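Phosphoglycerol transferase (Streptococcus pyogenes, PDB 5U9Z) probably transfers glycerol phosphate onto the rhamnose polysaccharide of the streptococcal cell wall, with a manganese-binding site and a catalytic domain of the alkaline phosphatase superfamily. Local coordinates at residues 41-46 with 262-267. Residues are numbered along the deposited sequence; the frame is centred on the assembly and turned at random.
With MN (manganese (II) ion), chain C.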
loop_
_atom_site.group_PDB
_atom_site.type_symbol
_atom_site.label_atom_id
_atom_site.label_comp_id
_atom_site.label_asym_id
_atom_site.label_seq_id
_atom_site.Cartn_x
_atom_site.Cartn_y
_atom_site.Cartn_z
ATOM N N ILE A 41 7.329 2.239 7.271
ATOM C CA ILE A 41 6.412 1.156 7.608
ATOM C C ILE A 41 5.295 1.167 6.571
ATOM O O ILE A 41 4.475 2.094 6.544
ATOM C CB ILE A 41 5.850 1.308 9.028
ATOM C CG1 ILE A 41 6.992 1.386 10.049
ATOM C CG2 ILE A 41 4.919 0.146 9.361
ATOM C CD1 ILE A 41 6.553 1.819 11.425
ATOM N N TYR A 42 5.265 0.151 5.708
ATOM C CA TYR A 42 4.135 -0.068 4.810
ATOM C C TYR A 42 3.110 -0.920 5.551
ATOM O O TYR A 42 3.374 -2.081 5.877
ATOM C CB TYR A 42 4.579 -0.733 3.510
ATOM C CG TYR A 42 5.161 0.224 2.489
ATOM C CD1 TYR A 42 5.620 1.481 2.864
ATOM C CD2 TYR A 42 5.242 -0.126 1.147
ATOM C CE1 TYR A 42 6.150 2.353 1.934
ATOM C CE2 TYR A 42 5.768 0.743 0.211
ATOM C CZ TYR A 42 6.222 1.982 0.613
ATOM O OH TYR A 42 6.747 2.856 -0.308
ATOM N N LEU A 43 1.946 -0.338 5.821
ATOM C CA LEU A 43 0.953 -0.928 6.715
ATOM C C LEU A 43 -0.344 -1.140 5.939
ATOM O O LEU A 43 -1.117 -0.198 5.729
ATOM C CB LEU A 43 0.750 -0.029 7.934
ATOM C CG LEU A 43 -0.063 -0.538 9.122
ATOM C CD1 LEU A 43 0.383 -1.915 9.571
ATOM C CD2 LEU A 43 0.078 0.455 10.268
ATOM N N LEU A 44 -0.573 -2.380 5.511
ATOM C CA LEU A 44 -1.795 -2.763 4.812
ATOM C C LEU A 44 -2.842 -3.123 5.858
ATOM O O LEU A 44 -2.740 -4.165 6.515
ATOM C CB LEU A 44 -1.524 -3.933 3.866
ATOM C CG LEU A 44 -2.606 -4.332 2.858
ATOM C CD1 LEU A 44 -2.008 -5.248 1.794
ATOM C CD2 LEU A 44 -3.786 -5.021 3.523
ATOM N N SER A 45 -3.845 -2.260 6.017
ATOM C CA SER A 45 -4.928 -2.487 6.974
ATOM C C SER A 45 -6.044 -3.235 6.251
ATOM O O SER A 45 -6.826 -2.640 5.504
ATOM C CB SER A 45 -5.415 -1.165 7.556
ATOM O OG SER A 45 -6.355 -1.375 8.597
ATOM N N GLU A 46 -6.119 -4.543 6.486
ATOM C CA GLU A 46 -7.024 -5.421 5.752
ATOM C C GLU A 46 -8.459 -4.909 5.798
ATOM O O GLU A 46 -9.018 -4.685 6.876
ATOM C CB GLU A 46 -6.938 -6.837 6.334
ATOM C CG GLU A 46 -7.976 -7.823 5.806
ATOM C CD GLU A 46 -7.912 -7.990 4.306
ATOM O OE1 GLU A 46 -8.911 -7.680 3.625
ATOM O OE2 GLU A 46 -6.854 -8.421 3.808
ATOM N N ILE A 262 10.451 8.376 11.454
ATOM C CA ILE A 262 9.640 7.231 11.056
ATOM C C ILE A 262 8.470 7.740 10.227
ATOM O O ILE A 262 7.792 8.697 10.621
ATOM C CB ILE A 262 9.136 6.440 12.279
ATOM C CG1 ILE A 262 10.317 5.867 13.068
ATOM C CG2 ILE A 262 8.207 5.309 11.842
ATOM C CD1 ILE A 262 9.950 5.379 14.455
ATOM N N THR A 263 8.228 7.094 9.087
ATOM C CA THR A 263 7.108 7.424 8.218
ATOM C C THR A 263 6.275 6.173 7.972
ATOM O O THR A 263 6.821 5.095 7.714
ATOM C CB THR A 263 7.582 8.010 6.881
ATOM O OG1 THR A 263 8.408 9.157 7.125
ATOM C CG2 THR A 263 6.395 8.432 6.027
ATOM N N VAL A 264 4.954 6.326 8.051
ATOM C CA VAL A 264 4.012 5.222 7.908
ATOM C C VAL A 264 3.168 5.462 6.664
ATOM O O VAL A 264 2.625 6.558 6.476
ATOM C CB VAL A 264 3.116 5.079 9.152
ATOM C CG1 VAL A 264 2.092 3.965 8.959
ATOM C CG2 VAL A 264 3.964 4.814 10.385
ATOM N N VAL A 265 3.059 4.437 5.821
ATOM C CA VAL A 265 2.148 4.431 4.682
ATOM C C VAL A 265 1.009 3.488 5.052
ATOM O O VAL A 265 1.170 2.263 5.036
ATOM C CB VAL A 265 2.842 4.004 3.382
ATOM C CG1 VAL A 265 1.830 3.896 2.248
ATOM C CG2 VAL A 265 3.938 4.996 3.012
ATOM N N PHE A 266 -0.140 4.064 5.389
ATOM C CA PHE A 266 -1.306 3.337 5.876
ATOM C C PHE A 266 -2.394 3.340 4.809
ATOM O O PHE A 266 -2.669 4.379 4.199
ATOM C CB PHE A 266 -1.825 3.994 7.160
ATOM C CG PHE A 266 -2.919 3.229 7.859
ATOM C CD1 PHE A 266 -4.249 3.424 7.525
ATOM C CD2 PHE A 266 -2.616 2.347 8.883
ATOM C CE1 PHE A 266 -5.254 2.733 8.183
ATOM C CE2 PHE A 266 -3.615 1.653 9.544
ATOM C CZ PHE A 266 -4.935 1.848 9.195
ATOM N N TYR A 267 -3.018 2.186 4.590
ATOM C CA TYR A 267 -4.027 2.099 3.541
ATOM C C TYR A 267 -4.817 0.808 3.684
ATOM O O TYR A 267 -4.285 -0.221 4.115
ATOM C CB TYR A 267 -3.391 2.164 2.147
ATOM C CG TYR A 267 -2.620 0.919 1.765
ATOM C CD1 TYR A 267 -1.337 0.694 2.249
ATOM C CD2 TYR A 267 -3.173 -0.030 0.913
ATOM C CE1 TYR A 267 -0.631 -0.442 1.901
ATOM C CE2 TYR A 267 -2.473 -1.167 0.557
ATOM C CZ TYR A 267 -1.202 -1.369 1.053
ATOM O OH TYR A 267 -0.501 -2.501 0.703
HETATM MN MN MN C . -7.546 -8.093 1.834
HETATM O O HOH W 1 -8.336 -10.242 1.718
#
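Ile-262, branched and apolar as suits a buried side, sets CG2 3.9 Å from CD1 of Ile-41, where two central parallel strands of the alkaline phosphatase-type alpha/beta fold run together. Thr-263 gives its carbonyl O to the N of Ile-41, while its hydroxyl turns to Ser-296 on the next strand, satisfied within the sheet. Val-264, beta-branched and at ease in an extended chain, extends CG2 to the same CD1 of Ile-41, and helix 228-256 packs over this face. Val-265 points to the other face and grips the first strand twice through its backbone: its N binds Ile-41 O at 2.8 Å and its O accepts from Leu-43 N. Its CG2 lies 3.6 Å from CE1 of Tyr-42, whose phenol extends alongside it to Thr-314. Phe-266 puts a flat apolar ring between Leu-43 and helix 228-256; with CG anti to N (chi1 -172°), it receives CD2 of Leu-43 at its edge, in plane, while CZ comes within 3.5 Å of CB of Ser-45, whose short side chain lets the backbone pass close. Tyr-267 donates a longer bond from N to Leu-43 O, 3.3 Å, and accepts one at O from Ser-45 N. The second of these bonds fixes the backbone just before Glu-46, which chelates manganese with both carboxylate oxygens, alongside Thr-88, Asp-269, His-270 and water. Chi1 of 72° swings the broad Tyr-267 ring over the neighbouring backbone, where one face takes a CH-pi contact from Leu-44 CA, 4.2 Å from the ring centroid and 25° off its normal.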